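Bifunctional endomannanase/endoglucanase (Caldanaerobius polysaccharolyticus, PDB 3W0K) probably hydrolyses internal beta-1,4 linkages in both mannan and cellulose-type glucan chains, acting as a bifunctional family 5 glycoside hydrolase. Local coordinates at residues A[246-251]-A[284-289]; A[254-259]-A[279-284]; A[157-162]-A[187-192]; A[178-183]-A[197-202]. All coordinates share one frame; numbering follows the deposited sequence.

Contact 1: residues A[246-251]-A[284-289]; sequences DLQQKG and FEWGYS
Q248 spans the gap between 246-251 and 284-289 with both ends of its carboxamide, and two hydrogen bonds of different geometry make up the contact. With CG anti to the backbone N (chi1 -177°) and the chain extended beyond it, the amide reaches straight out from its helix. NE2 donates to F284 O over 3.0 Å; the N-H...O angle of 173° marks a nearly straight bond, and the acceptor lies in the amide plane. The other bond is less regular. W286 NE1 donates a hydrogen bond to Q248 OE1 at 2.8 Å, but approaches from above the carbonyl plane, 62° out of it, and the amide and indole planes are oblique to each other. R245 NH1 also donates to OE1, which therefore accepts from two groups.

Both segments hold helix C-termini: G251 follows helix 234-249 and E285 follows helix 267-284, each at positive phi in a Schellman motif. Q248 thus ties two neighbouring helix ends together just before strand 287-290 of the beta/alpha barrel begins. With an alanine here, the indole N-H and the F284 carbonyl would probably both be left without their mate.

Packing adds to the polar contacts around the indole. F284 CD2 sits over one face of the W286 ring, 3.5 Å above its plane and toward the rim, and Y241 makes an edge-to-face pair with W286.

Contact 2: residues A[254-259]-A[279-284]; sequences VHIGEF and SLYKEF
Y281 reaches from helix 267-284 to strand 254-259, and its ring meets I256 and F259 in two different ways. CG stands anti to the carbonyl carbon (chi1 -63°), and the CA-CB bond already points toward the strand, which aims the ring at it. Beyond CB and CG, CE1 is the first ring atom to meet the strand: it lies 3.8 Å from I256 CG1, with I256 CD1 also alongside. On the other flank CE2 approaches F259 CD1 at 4.1 Å. This is a T-shaped pair, the edge of Y281 directed at the face of F259, with centroids 5.8 Å apart and planes at 84°; CE2 lies over the rim of the phenylalanine ring and not over its middle.

At CZ the nearest strand atom is again I256 CG1, at 3.8 Å. I256 CG1 lies over one face of the Y281 ring, 4.0 Å from its centroid and 20° off the normal, as a CH-pi contact requires. The phenolic OH, at the tip, has I256 CG2 beside it at 3.9 Å, while its polar need is met by a hydrogen bond with Y241 OH on helix 234-249. The hydroxyl of this buried tyrosine thus has a polar partner beside its apolar contacts.

F259 is further packed by F274 and L278 of the same helix. Strand 254-259, helix 267-284 and strand 287-290 form one beta-alpha-beta crossover, and this helix-on-strand layer is characteristic of the beta/alpha (TIM) barrel.

Contact 3: residues A[157-162]-A[187-192]; sequences RTVEAI and AHLGVV
V159 and L189 meet tip to tip, and their methyl groups form the tight part of this contact. V159 CG2 comes to 3.7 Å from L189 CD2, the shortest approach between 157-162 and 187-192. The second valine methyl also takes part: V159 CG1 lies 4.1 Å from both L189 CG and L189 CD1, so the forked valine meets the forked leucine branch against branch. L189 extends CG anti to its backbone N (chi1 -160°), sending both methyls toward the helix across the 8.3 Å between V159 CA and L189 CA. No hydrogen bond crosses between the segments, and only 115 Å² is buried in all, counting both sides.

The second half of the contact is looser. V191 CG1 approaches V159 CG2 at 4.2 Å, and these two valines run obliquely to one another, without the end-on meeting seen at L189. V159 CG2 is therefore the methyl shared by both partners. V159 and V191 are buried, whereas L189 is partly exposed. The solvent side lies just beyond it: E160, H188 and G190 are exposed, and the imidazole of H188 is not modelled. G190 has positive phi as the chain turns from L189 to V191.

L189 also packs on I155, and its carbonyl O is hydrogen-bonded by R163 NH1, so helix 148-165 holds this loop at several points. Inward, V191 rests on I171 and I173 of strand 170-174, while V159 and I162 reach L134. The contact thus fastens the outer helix 148-165 to the loop that leads into strand 192-197.

Contact 4: residues A[178-183]-A[197-202]; sequences GGNIAM and GYQPMA
N180 and Q199 present their carboxamides to each other at about a right angle along the side chains, with the amide planes 49° apart. The groups are therefore neither stacked nor coplanar, and they meet at one corner. As modelled, N180 ND2 and Q199 NE2 are 3.0 Å apart. The N180 amide is probably turned over, and with it turned back the pair may be a hydrogen bond; the geometry alone does not settle this. N180 CG, whose place does not change if the amide is turned over, is 3.8 Å from Q199 NE2.

The orientation of Q199 is better determined. CG is anti to the carbonyl carbon, and the chain then bends at chi2 (-58°), folding the amide back over its own backbone. There M201 N donates to Q199 OE1 at 3.1 Å, with an N-H...O angle of 140° and the donor well above the carbonyl plane. This bond holds OE1 at the start of helix 201-204 and turns NE2 toward N180. P200, at the N-cap position, follows a cis peptide bond. Were a leucine to stand in place of Q199, M201 N would probably lose its acceptor and the N180 amide a polar neighbour.

The two amides meet where helix 176-179, which follows strand 170-174, comes near the chain leaving strand 192-197 for helix 201-204; that strand end faces the active-site side of family 5 barrels. W244 NE1 donates a hydrogen bond to N180 O, and W273 NE1 to Q199 O. The chemistry implies a polar, partly buried junction: tryptophan N-H groups hold two backbone carbonyls while the amides meet beside them.

Overall arrangement
Contacts 1 and 2 share F284 and have centres about 7 Å apart; S289 N and I256 O, 2.9 Å apart, join their neighbouring barrel strands. Contact 2 meets contact 4, with centres about 12 Å apart, through E258 OE1 and Y198 OH at 2.7 Å. E258 OE2 is hydrogen-bonded to a Tris molecule, probably from the crystallisation liquor, and its place on the seventh strand is consistent with the active site of family 5. Contact 1 reaches contact 4 only by packing, with L247 CD2 3.8 Å from M183 C. Contact 3 lies farther off, its centre about 18 Å from that of contact 1 and about 22 Å from those of contacts 2 and 4, yet V192 CG1 packs 4.0 Å from H255 CB of contact 2.

Contact 1: residues A[246-251]-A[284-289]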
loop_
_atom_site.group_PDB
_atom_site.type_symbol
_atom_site.label_atom_id
_atom_site.label_comp_id
_atom_site.label_asym_id
_atom_site.label_seq_id
_atom_site.Cartn_x
_atom_site.Cartn_y
_atom_site.Cartn_z
ATOM N N ASP A 246 10.290 -11.904 12.560
ATOM C CA ASP A 246 10.495 -13.344 12.710
ATOM C C ASP A 246 10.415 -14.021 11.349
ATOM O O ASP A 246 11.137 -14.978 11.078
ATOM C CB ASP A 246 9.451 -13.950 13.657
ATOM C CG ASP A 246 9.662 -13.542 15.109
ATOM O OD1 ASP A 246 10.762 -13.060 15.456
ATOM O OD2 ASP A 246 8.719 -13.709 15.910
ATOM N N LEU A 247 9.539 -13.506 10.491
ATOM C CA LEU A 247 9.375 -14.045 9.147
ATOM C C LEU A 247 10.567 -13.673 8.272
ATOM O O LEU A 247 11.054 -14.496 7.497
ATOM C CB LEU A 247 8.075 -13.530 8.528
ATOM C CG LEU A 247 6.967 -14.566 8.320
ATOM C CD1 LEU A 247 6.904 -15.534 9.491
ATOM C CD2 LEU A 247 5.641 -13.866 8.118
ATOM N N GLN A 248 11.041 -12.436 8.412
ATOM C CA GLN A 248 12.181 -11.949 7.642
ATOM C C GLN A 248 13.439 -12.742 7.990
ATOM O O GLN A 248 14.287 -12.987 7.131
ATOM C CB GLN A 248 12.409 -10.460 7.909
ATOM C CG GLN A 248 13.532 -9.844 7.085
ATOM C CD GLN A 248 13.910 -8.455 7.555
ATOM O OE1 GLN A 248 13.499 -8.018 8.628
ATOM N NE2 GLN A 248 14.701 -7.751 6.751
ATOM N N GLN A 249 13.549 -13.141 9.256
ATOM C CA GLN A 249 14.687 -13.923 9.730
ATOM C C GLN A 249 14.647 -15.327 9.128
ATOM O O GLN A 249 15.675 -15.994 9.014
ATOM C CB GLN A 249 14.675 -14.001 11.254
ATOM N N LYS A 250 13.448 -15.760 8.742
ATOM C CA LYS A 250 13.244 -17.075 8.139
ATOM C C LYS A 250 13.469 -17.056 6.626
ATOM O O LYS A 250 13.325 -18.082 5.960
ATOM C CB LYS A 250 11.844 -17.586 8.459
ATOM N N GLY A 251 13.802 -15.884 6.087
ATOM C CA GLY A 251 14.054 -15.762 4.661
ATOM C C GLY A 251 12.984 -15.049 3.851
ATOM O O GLY A 251 13.131 -14.889 2.639
ATOM N N PHE A 284 15.990 -2.531 10.250
ATOM C CA PHE A 284 15.472 -3.782 9.699
ATOM C C PHE A 284 15.850 -3.956 8.232
ATOM O O PHE A 284 15.725 -5.053 7.680
ATOM C CB PHE A 284 13.941 -3.820 9.797
ATOM C CG PHE A 284 13.396 -3.765 11.202
ATOM C CD1 PHE A 284 14.209 -4.002 12.309
ATOM C CD2 PHE A 284 12.049 -3.490 11.412
ATOM C CE1 PHE A 284 13.686 -3.967 13.599
ATOM C CE2 PHE A 284 11.516 -3.453 12.697
ATOM C CZ PHE A 284 12.337 -3.692 13.793
ATOM N N GLU A 285 16.299 -2.866 7.610
ATOM C CA GLU A 285 16.669 -2.838 6.197
ATOM C C GLU A 285 15.428 -3.078 5.333
ATOM O O GLU A 285 15.447 -3.860 4.381
ATOM C CB GLU A 285 17.776 -3.849 5.881
ATOM C CG GLU A 285 19.113 -3.503 6.529
ATOM C CD GLU A 285 20.255 -4.397 6.071
ATOM O OE1 GLU A 285 20.099 -5.121 5.064
ATOM O OE2 GLU A 285 21.323 -4.367 6.721
ATOM N N TRP A 286 14.346 -2.401 5.702
ATOM C CA TRP A 286 13.080 -2.503 4.989
ATOM C C TRP A 286 12.840 -1.303 4.092
ATOM O O TRP A 286 13.119 -0.161 4.471
ATOM C CB TRP A 286 11.907 -2.547 5.965
ATOM C CG TRP A 286 11.748 -3.797 6.764
ATOM C CD1 TRP A 286 12.484 -4.941 6.677
ATOM C CD2 TRP A 286 10.759 -4.026 7.774
ATOM N NE1 TRP A 286 12.013 -5.874 7.574
ATOM C CE2 TRP A 286 10.955 -5.336 8.260
ATOM C CE3 TRP A 286 9.725 -3.248 8.315
ATOM C CZ2 TRP A 286 10.153 -5.889 9.264
ATOM C CZ3 TRP A 286 8.928 -3.797 9.316
ATOM C CH2 TRP A 286 9.148 -5.107 9.778
ATOM N N GLY A 287 12.282 -1.570 2.917
ATOM C CA GLY A 287 11.929 -0.504 2.003
ATOM C C GLY A 287 10.576 0.004 2.476
ATOM O O GLY A 287 9.867 -0.691 3.215
ATOM N N TYR A 288 10.201 1.201 2.048
ATOM C CA TYR A 288 8.929 1.782 2.467
ATOM C C TYR A 288 8.360 2.746 1.438
ATOM O O TYR A 288 9.102 3.385 0.694
ATOM C CB TYR A 288 9.081 2.475 3.831
ATOM C CG TYR A 288 10.327 3.326 3.973
ATOM C CD1 TYR A 288 10.367 4.629 3.482
ATOM C CD2 TYR A 288 11.458 2.829 4.618
ATOM C CE1 TYR A 288 11.507 5.422 3.632
ATOM C CE2 TYR A 288 12.603 3.614 4.776
ATOM C CZ TYR A 288 12.617 4.905 4.281
ATOM O OH TYR A 288 13.738 5.685 4.443
ATOM N N SER A 289 7.032 2.836 1.404
ATOM C CA SER A 289 6.325 3.698 0.463
ATOM C C SER A 289 5.279 4.537 1.197
ATOM O O SER A 289 4.353 3.995 1.800
ATOM C CB SER A 289 5.651 2.835 -0.610
ATOM O OG SER A 289 5.031 3.624 -1.606
#

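Contact 2: residues A[254-259]-A[279-284]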
loop_
_atom_site.group_PDB
_atom_site.type_symbol
_atom_site.label_atom_id
_atom_site.label_comp_id
_atom_site.label_asym_id
_atom_site.label_seq_id
_atom_site.Cartn_x
_atom_site.Cartn_y
_atom_site.Cartn_z
ATOM N N VAL A 254 10.220 -8.740 3.223
ATOM C CA VAL A 254 9.204 -7.847 3.777
ATOM C C VAL A 254 9.384 -6.423 3.257
ATOM O O VAL A 254 10.505 -5.978 3.016
ATOM C CB VAL A 254 9.264 -7.842 5.332
ATOM C CG1 VAL A 254 8.296 -6.812 5.916
ATOM C CG2 VAL A 254 8.941 -9.232 5.874
ATOM N N HIS A 255 8.270 -5.720 3.077
ATOM C CA HIS A 255 8.290 -4.340 2.601
ATOM C C HIS A 255 7.104 -3.598 3.214
ATOM O O HIS A 255 6.097 -4.216 3.556
ATOM C CB HIS A 255 8.185 -4.299 1.073
ATOM C CG HIS A 255 8.345 -2.927 0.494
ATOM N ND1 HIS A 255 7.274 -2.107 0.212
ATOM C CD2 HIS A 255 9.454 -2.227 0.156
ATOM C CE1 HIS A 255 7.717 -0.960 -0.274
ATOM N NE2 HIS A 255 9.036 -1.007 -0.317
ATOM N N ILE A 256 7.241 -2.286 3.392
ATOM C CA ILE A 256 6.159 -1.472 3.946
ATOM C C ILE A 256 5.461 -0.773 2.774
ATOM O O ILE A 256 5.920 0.265 2.291
ATOM C CB ILE A 256 6.693 -0.438 4.972
ATOM C CG1 ILE A 256 7.374 -1.159 6.142
ATOM C CG2 ILE A 256 5.557 0.447 5.482
ATOM C CD1 ILE A 256 6.447 -2.050 6.964
ATOM N N GLY A 257 4.365 -1.378 2.317
ATOM C CA GLY A 257 3.609 -0.862 1.183
ATOM C C GLY A 257 2.974 0.500 1.360
ATOM O O GLY A 257 2.760 1.218 0.377
ATOM N N GLU A 258 2.594 0.815 2.595
ATOM C CA GLU A 258 2.001 2.105 2.931
ATOM C C GLU A 258 2.374 2.468 4.352
ATOM O O GLU A 258 2.459 1.600 5.224
ATOM C CB GLU A 258 0.474 2.068 2.931
ATOM C CG GLU A 258 -0.243 1.698 1.652
ATOM C CD GLU A 258 -1.753 1.693 1.846
ATOM O OE1 GLU A 258 -2.254 2.341 2.794
ATOM O OE2 GLU A 258 -2.452 1.044 1.040
ATOM N N PHE A 259 2.578 3.760 4.572
ATOM C CA PHE A 259 2.844 4.298 5.898
ATOM C C PHE A 259 2.674 5.804 5.833
ATOM O O PHE A 259 2.605 6.386 4.746
ATOM C CB PHE A 259 4.228 3.895 6.450
ATOM C CG PHE A 259 5.370 4.752 5.975
ATOM C CD1 PHE A 259 6.029 5.601 6.864
ATOM C CD2 PHE A 259 5.823 4.675 4.664
ATOM C CE1 PHE A 259 7.126 6.358 6.451
ATOM C CE2 PHE A 259 6.919 5.428 4.239
ATOM C CZ PHE A 259 7.572 6.271 5.135
ATOM N N SER A 279 13.534 4.943 11.602
ATOM C CA SER A 279 14.787 4.420 12.155
ATOM C C SER A 279 14.682 2.901 12.281
ATOM O O SER A 279 15.668 2.188 12.106
ATOM C CB SER A 279 15.130 5.066 13.506
ATOM O OG SER A 279 14.168 4.775 14.500
ATOM N N LEU A 280 13.478 2.406 12.566
ATOM C CA LEU A 280 13.256 0.968 12.660
ATOM C C LEU A 280 13.383 0.341 11.275
ATOM O O LEU A 280 13.983 -0.718 11.124
ATOM C CB LEU A 280 11.876 0.659 13.241
ATOM C CG LEU A 280 11.752 0.747 14.761
ATOM C CD1 LEU A 280 10.326 0.458 15.177
ATOM C CD2 LEU A 280 12.708 -0.253 15.408
ATOM N N TYR A 281 12.821 1.000 10.262
ATOM C CA TYR A 281 12.898 0.478 8.899
ATOM C C TYR A 281 14.351 0.408 8.428
ATOM O O TYR A 281 14.740 -0.544 7.754
ATOM C CB TYR A 281 12.070 1.333 7.932
ATOM C CG TYR A 281 10.584 1.359 8.228
ATOM C CD1 TYR A 281 9.987 0.393 9.044
ATOM C CD2 TYR A 281 9.779 2.367 7.706
ATOM C CE1 TYR A 281 8.621 0.439 9.334
ATOM C CE2 TYR A 281 8.417 2.422 7.985
ATOM C CZ TYR A 281 7.846 1.459 8.800
ATOM O OH TYR A 281 6.503 1.538 9.084
ATOM N N LYS A 282 15.154 1.396 8.817
ATOM C CA LYS A 282 16.565 1.424 8.446
ATOM C C LYS A 282 17.299 0.268 9.124
ATOM O O LYS A 282 18.082 -0.441 8.487
ATOM C CB LYS A 282 17.207 2.752 8.852
ATOM C CG LYS A 282 18.635 2.906 8.347
ATOM C CD LYS A 282 19.229 4.242 8.737
ATOM C CE LYS A 282 20.600 4.428 8.110
ATOM N NZ LYS A 282 21.198 5.741 8.472
ATOM N N GLU A 283 17.015 0.068 10.407
ATOM C CA GLU A 283 17.633 -1.008 11.180
ATOM C C GLU A 283 17.261 -2.379 10.617
ATOM O O GLU A 283 18.110 -3.268 10.505
ATOM C CB GLU A 283 17.195 -0.921 12.645
ATOM C CG GLU A 283 17.774 -2.016 13.533
ATOM C CD GLU A 283 17.257 -1.961 14.957
ATOM O OE1 GLU A 283 17.032 -0.849 15.473
ATOM O OE2 GLU A 283 17.079 -3.039 15.561
ATOM N N PHE A 284 15.990 -2.531 10.250
ATOM C CA PHE A 284 15.472 -3.782 9.699
ATOM C C PHE A 284 15.850 -3.956 8.232
ATOM O O PHE A 284 15.725 -5.053 7.680
ATOM C CB PHE A 284 13.941 -3.820 9.797
ATOM C CG PHE A 284 13.396 -3.765 11.202
ATOM C CD1 PHE A 284 14.209 -4.002 12.309
ATOM C CD2 PHE A 284 12.049 -3.490 11.412
ATOM C CE1 PHE A 284 13.686 -3.967 13.599
ATOM C CE2 PHE A 284 11.516 -3.453 12.697
ATOM C CZ PHE A 284 12.337 -3.692 13.793
#

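Contact 3: residues A[157-162]-A[187-192]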
loop_
_atom_site.group_PDB
_atom_site.type_symbol
_atom_site.label_atom_id
_atom_site.label_comp_id
_atom_site.label_asym_id
_atom_site.label_seq_id
_atom_site.Cartn_x
_atom_site.Cartn_y
_atom_site.Cartn_z
ATOM N N ARG A 157 -4.149 -19.936 -4.854
ATOM C CA ARG A 157 -4.804 -20.140 -6.141
ATOM C C ARG A 157 -4.415 -19.026 -7.116
ATOM O O ARG A 157 -4.093 -19.285 -8.273
ATOM C CB ARG A 157 -6.330 -20.161 -5.985
ATOM C CG ARG A 157 -7.043 -20.315 -7.318
ATOM C CD ARG A 157 -8.546 -20.133 -7.235
ATOM N NE ARG A 157 -9.110 -20.127 -8.582
ATOM C CZ ARG A 157 -10.333 -19.714 -8.898
ATOM N NH1 ARG A 157 -11.160 -19.264 -7.959
ATOM N NH2 ARG A 157 -10.712 -19.709 -10.170
ATOM N N THR A 158 -4.438 -17.788 -6.631
ATOM C CA THR A 158 -4.111 -16.627 -7.453
ATOM C C THR A 158 -2.645 -16.618 -7.882
ATOM O O THR A 158 -2.339 -16.361 -9.048
ATOM C CB THR A 158 -4.468 -15.322 -6.713
ATOM O OG1 THR A 158 -5.833 -15.387 -6.282
ATOM C CG2 THR A 158 -4.309 -14.121 -7.637
ATOM N N VAL A 159 -1.754 -16.917 -6.940
ATOM C CA VAL A 159 -0.317 -16.961 -7.204
ATOM C C VAL A 159 0.004 -18.027 -8.253
ATOM O O VAL A 159 0.783 -17.784 -9.176
ATOM C CB VAL A 159 0.474 -17.228 -5.904
ATOM C CG1 VAL A 159 1.914 -17.619 -6.213
ATOM C CG2 VAL A 159 0.457 -15.980 -5.027
ATOM N N GLU A 160 -0.627 -19.192 -8.126
ATOM C CA GLU A 160 -0.406 -20.274 -9.080
ATOM C C GLU A 160 -0.934 -19.915 -10.467
ATOM O O GLU A 160 -0.314 -20.247 -11.480
ATOM C CB GLU A 160 -1.037 -21.571 -8.573
ATOM C CG GLU A 160 -0.281 -22.188 -7.396
ATOM C CD GLU A 160 -0.883 -23.495 -6.898
ATOM O OE1 GLU A 160 -1.975 -23.884 -7.366
ATOM O OE2 GLU A 160 -0.257 -24.132 -6.024
ATOM N N ALA A 161 -2.060 -19.207 -10.512
ATOM C CA ALA A 161 -2.652 -18.796 -11.783
ATOM C C ALA A 161 -1.745 -17.793 -12.498
ATOM O O ALA A 161 -1.550 -17.874 -13.711
ATOM C CB ALA A 161 -4.034 -18.200 -11.555
ATOM N N ILE A 162 -1.195 -16.846 -11.743
ATOM C CA ILE A 162 -0.292 -15.846 -12.313
ATOM C C ILE A 162 0.989 -16.522 -12.813
ATOM O O ILE A 162 1.426 -16.284 -13.942
ATOM C CB ILE A 162 0.075 -14.764 -11.261
ATOM C CG1 ILE A 162 -1.151 -13.909 -10.945
ATOM C CG2 ILE A 162 1.234 -13.890 -11.757
ATOM C CD1 ILE A 162 -0.974 -13.024 -9.718
ATOM N N ALA A 187 4.597 -18.045 4.231
ATOM C CA ALA A 187 6.030 -17.761 4.157
ATOM C C ALA A 187 6.777 -18.484 3.032
ATOM O O ALA A 187 7.693 -17.921 2.431
ATOM C CB ALA A 187 6.688 -18.070 5.499
ATOM N N HIS A 188 6.376 -19.717 2.740
ATOM C CA HIS A 188 7.036 -20.520 1.713
ATOM C C HIS A 188 6.554 -20.295 0.279
ATOM O O HIS A 188 7.019 -20.968 -0.645
ATOM C CB HIS A 188 6.935 -22.000 2.073
ATOM N N LEU A 189 5.665 -19.324 0.083
ATOM C CA LEU A 189 5.123 -19.052 -1.247
ATOM C C LEU A 189 6.053 -18.268 -2.178
ATOM O O LEU A 189 5.799 -18.176 -3.380
ATOM C CB LEU A 189 3.766 -18.351 -1.124
ATOM C CG LEU A 189 2.830 -18.400 -2.331
ATOM C CD1 LEU A 189 2.627 -19.838 -2.796
ATOM C CD2 LEU A 189 1.498 -17.769 -1.954
ATOM N N GLY A 190 7.127 -17.711 -1.626
ATOM C CA GLY A 190 8.074 -16.960 -2.436
ATOM C C GLY A 190 7.537 -15.637 -2.945
ATOM O O GLY A 190 7.819 -15.229 -4.074
ATOM N N VAL A 191 6.749 -14.971 -2.107
ATOM C CA VAL A 191 6.167 -13.679 -2.450
ATOM C C VAL A 191 6.599 -12.651 -1.415
ATOM O O VAL A 191 7.079 -13.009 -0.336
ATOM C CB VAL A 191 4.614 -13.734 -2.476
ATOM C CG1 VAL A 191 4.140 -14.731 -3.521
ATOM C CG2 VAL A 191 4.061 -14.093 -1.096
ATOM N N VAL A 192 6.474 -11.375 -1.760
ATOM C CA VAL A 192 6.827 -10.313 -0.828
ATOM C C VAL A 192 5.667 -10.119 0.140
ATOM O O VAL A 192 4.512 -10.059 -0.280
ATOM C CB VAL A 192 7.078 -8.968 -1.552
ATOM C CG1 VAL A 192 7.394 -7.871 -0.537
ATOM C CG2 VAL A 192 8.213 -9.107 -2.551
#

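Contact 4: residues A[178-183]-A[197-202]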
loop_
_atom_site.group_PDB
_atom_site.type_symbol
_atom_site.label_atom_id
_atom_site.label_comp_id
_atom_site.label_asym_id
_atom_site.label_seq_id
_atom_site.Cartn_x
_atom_site.Cartn_y
_atom_site.Cartn_z
ATOM N N GLY A 178 -6.098 -5.573 7.959
ATOM C CA GLY A 178 -5.770 -4.247 7.461
ATOM C C GLY A 178 -4.286 -4.022 7.241
ATOM O O GLY A 178 -3.797 -2.898 7.389
ATOM N N GLY A 179 -3.579 -5.084 6.861
ATOM C CA GLY A 179 -2.147 -4.998 6.615
ATOM C C GLY A 179 -1.293 -5.030 7.868
ATOM O O GLY A 179 -0.077 -4.851 7.798
ATOM N N ASN A 180 -1.922 -5.313 9.003
ATOM C CA ASN A 180 -1.235 -5.346 10.297
ATOM C C ASN A 180 -0.646 -6.679 10.732
ATOM O O ASN A 180 0.384 -6.718 11.408
ATOM C CB ASN A 180 -2.206 -4.922 11.403
ATOM C CG ASN A 180 -2.582 -3.468 11.326
ATOM O OD1 ASN A 180 -3.703 -3.117 10.953
ATOM N ND2 ASN A 180 -1.657 -2.609 11.713
ATOM N N ILE A 181 -1.327 -7.759 10.363
ATOM C CA ILE A 181 -0.973 -9.111 10.788
ATOM C C ILE A 181 -0.111 -9.956 9.857
ATOM O O ILE A 181 -0.473 -10.192 8.705
ATOM C CB ILE A 181 -2.272 -9.882 11.139
ATOM C CG1 ILE A 181 -3.107 -9.075 12.143
ATOM C CG2 ILE A 181 -1.960 -11.268 11.683
ATOM C CD1 ILE A 181 -2.399 -8.773 13.450
ATOM N N ALA A 182 1.004 -10.455 10.396
ATOM C CA ALA A 182 1.942 -11.294 9.652
ATOM C C ALA A 182 1.312 -12.637 9.286
ATOM O O ALA A 182 0.442 -13.144 10.001
ATOM C CB ALA A 182 3.217 -11.509 10.460
ATOM N N MET A 183 1.793 -13.229 8.197
ATOM C CA MET A 183 1.243 -14.488 7.704
ATOM C C MET A 183 2.283 -15.591 7.531
ATOM O O MET A 183 2.675 -15.919 6.412
ATOM C CB MET A 183 0.535 -14.225 6.368
ATOM C CG MET A 183 -0.521 -13.129 6.455
ATOM S SD MET A 183 -0.933 -12.398 4.857
ATOM C CE MET A 183 0.616 -11.545 4.461
ATOM N N GLY A 197 2.774 0.972 8.129
ATOM C CA GLY A 197 3.351 1.871 9.111
ATOM C C GLY A 197 2.336 2.927 9.511
ATOM O O GLY A 197 2.531 4.120 9.272
ATOM N N TYR A 198 1.229 2.483 10.097
ATOM C CA TYR A 198 0.176 3.391 10.535
ATOM C C TYR A 198 -0.080 3.311 12.034
ATOM O O TYR A 198 -0.971 3.982 12.542
ATOM C CB TYR A 198 -1.131 3.089 9.799
ATOM C CG TYR A 198 -1.139 3.425 8.325
ATOM C CD1 TYR A 198 -0.751 4.688 7.874
ATOM C CD2 TYR A 198 -1.602 2.505 7.387
ATOM C CE1 TYR A 198 -0.834 5.026 6.523
ATOM C CE2 TYR A 198 -1.690 2.833 6.036
ATOM C CZ TYR A 198 -1.308 4.095 5.613
ATOM O OH TYR A 198 -1.428 4.442 4.286
ATOM N N GLN A 199 0.673 2.469 12.733
ATOM C CA GLN A 199 0.497 2.325 14.172
ATOM C C GLN A 199 1.411 3.261 14.953
ATOM O O GLN A 199 2.586 3.406 14.624
ATOM C CB GLN A 199 0.744 0.879 14.606
ATOM C CG GLN A 199 -0.235 -0.130 14.010
ATOM C CD GLN A 199 -1.698 0.166 14.339
ATOM O OE1 GLN A 199 -2.011 0.950 15.238
ATOM N NE2 GLN A 199 -2.600 -0.471 13.605
ATOM N N PRO A 200 0.878 3.903 16.006
ATOM C CA PRO A 200 -0.507 3.787 16.476
ATOM C C PRO A 200 -1.502 4.597 15.648
ATOM O O PRO A 200 -1.254 5.759 15.325
ATOM C CB PRO A 200 -0.418 4.314 17.908
ATOM C CG PRO A 200 0.631 5.378 17.796
ATOM C CD PRO A 200 1.685 4.710 16.944
ATOM N N MET A 201 -2.635 3.979 15.319
ATOM C CA MET A 201 -3.673 4.644 14.534
ATOM C C MET A 201 -4.180 5.916 15.208
ATOM O O MET A 201 -4.613 6.849 14.535
ATOM C CB MET A 201 -4.843 3.691 14.279
ATOM C CG MET A 201 -4.541 2.547 13.325
ATOM S SD MET A 201 -4.367 3.091 11.612
ATOM C CE MET A 201 -6.079 3.147 11.101
ATOM N N ALA A 202 -4.118 5.947 16.539
ATOM C CA ALA A 202 -4.559 7.103 17.314
ATOM C C ALA A 202 -3.760 8.351 16.952
ATOM O O ALA A 202 -4.220 9.476 17.155
ATOM C CB ALA A 202 -4.428 6.818 18.800
#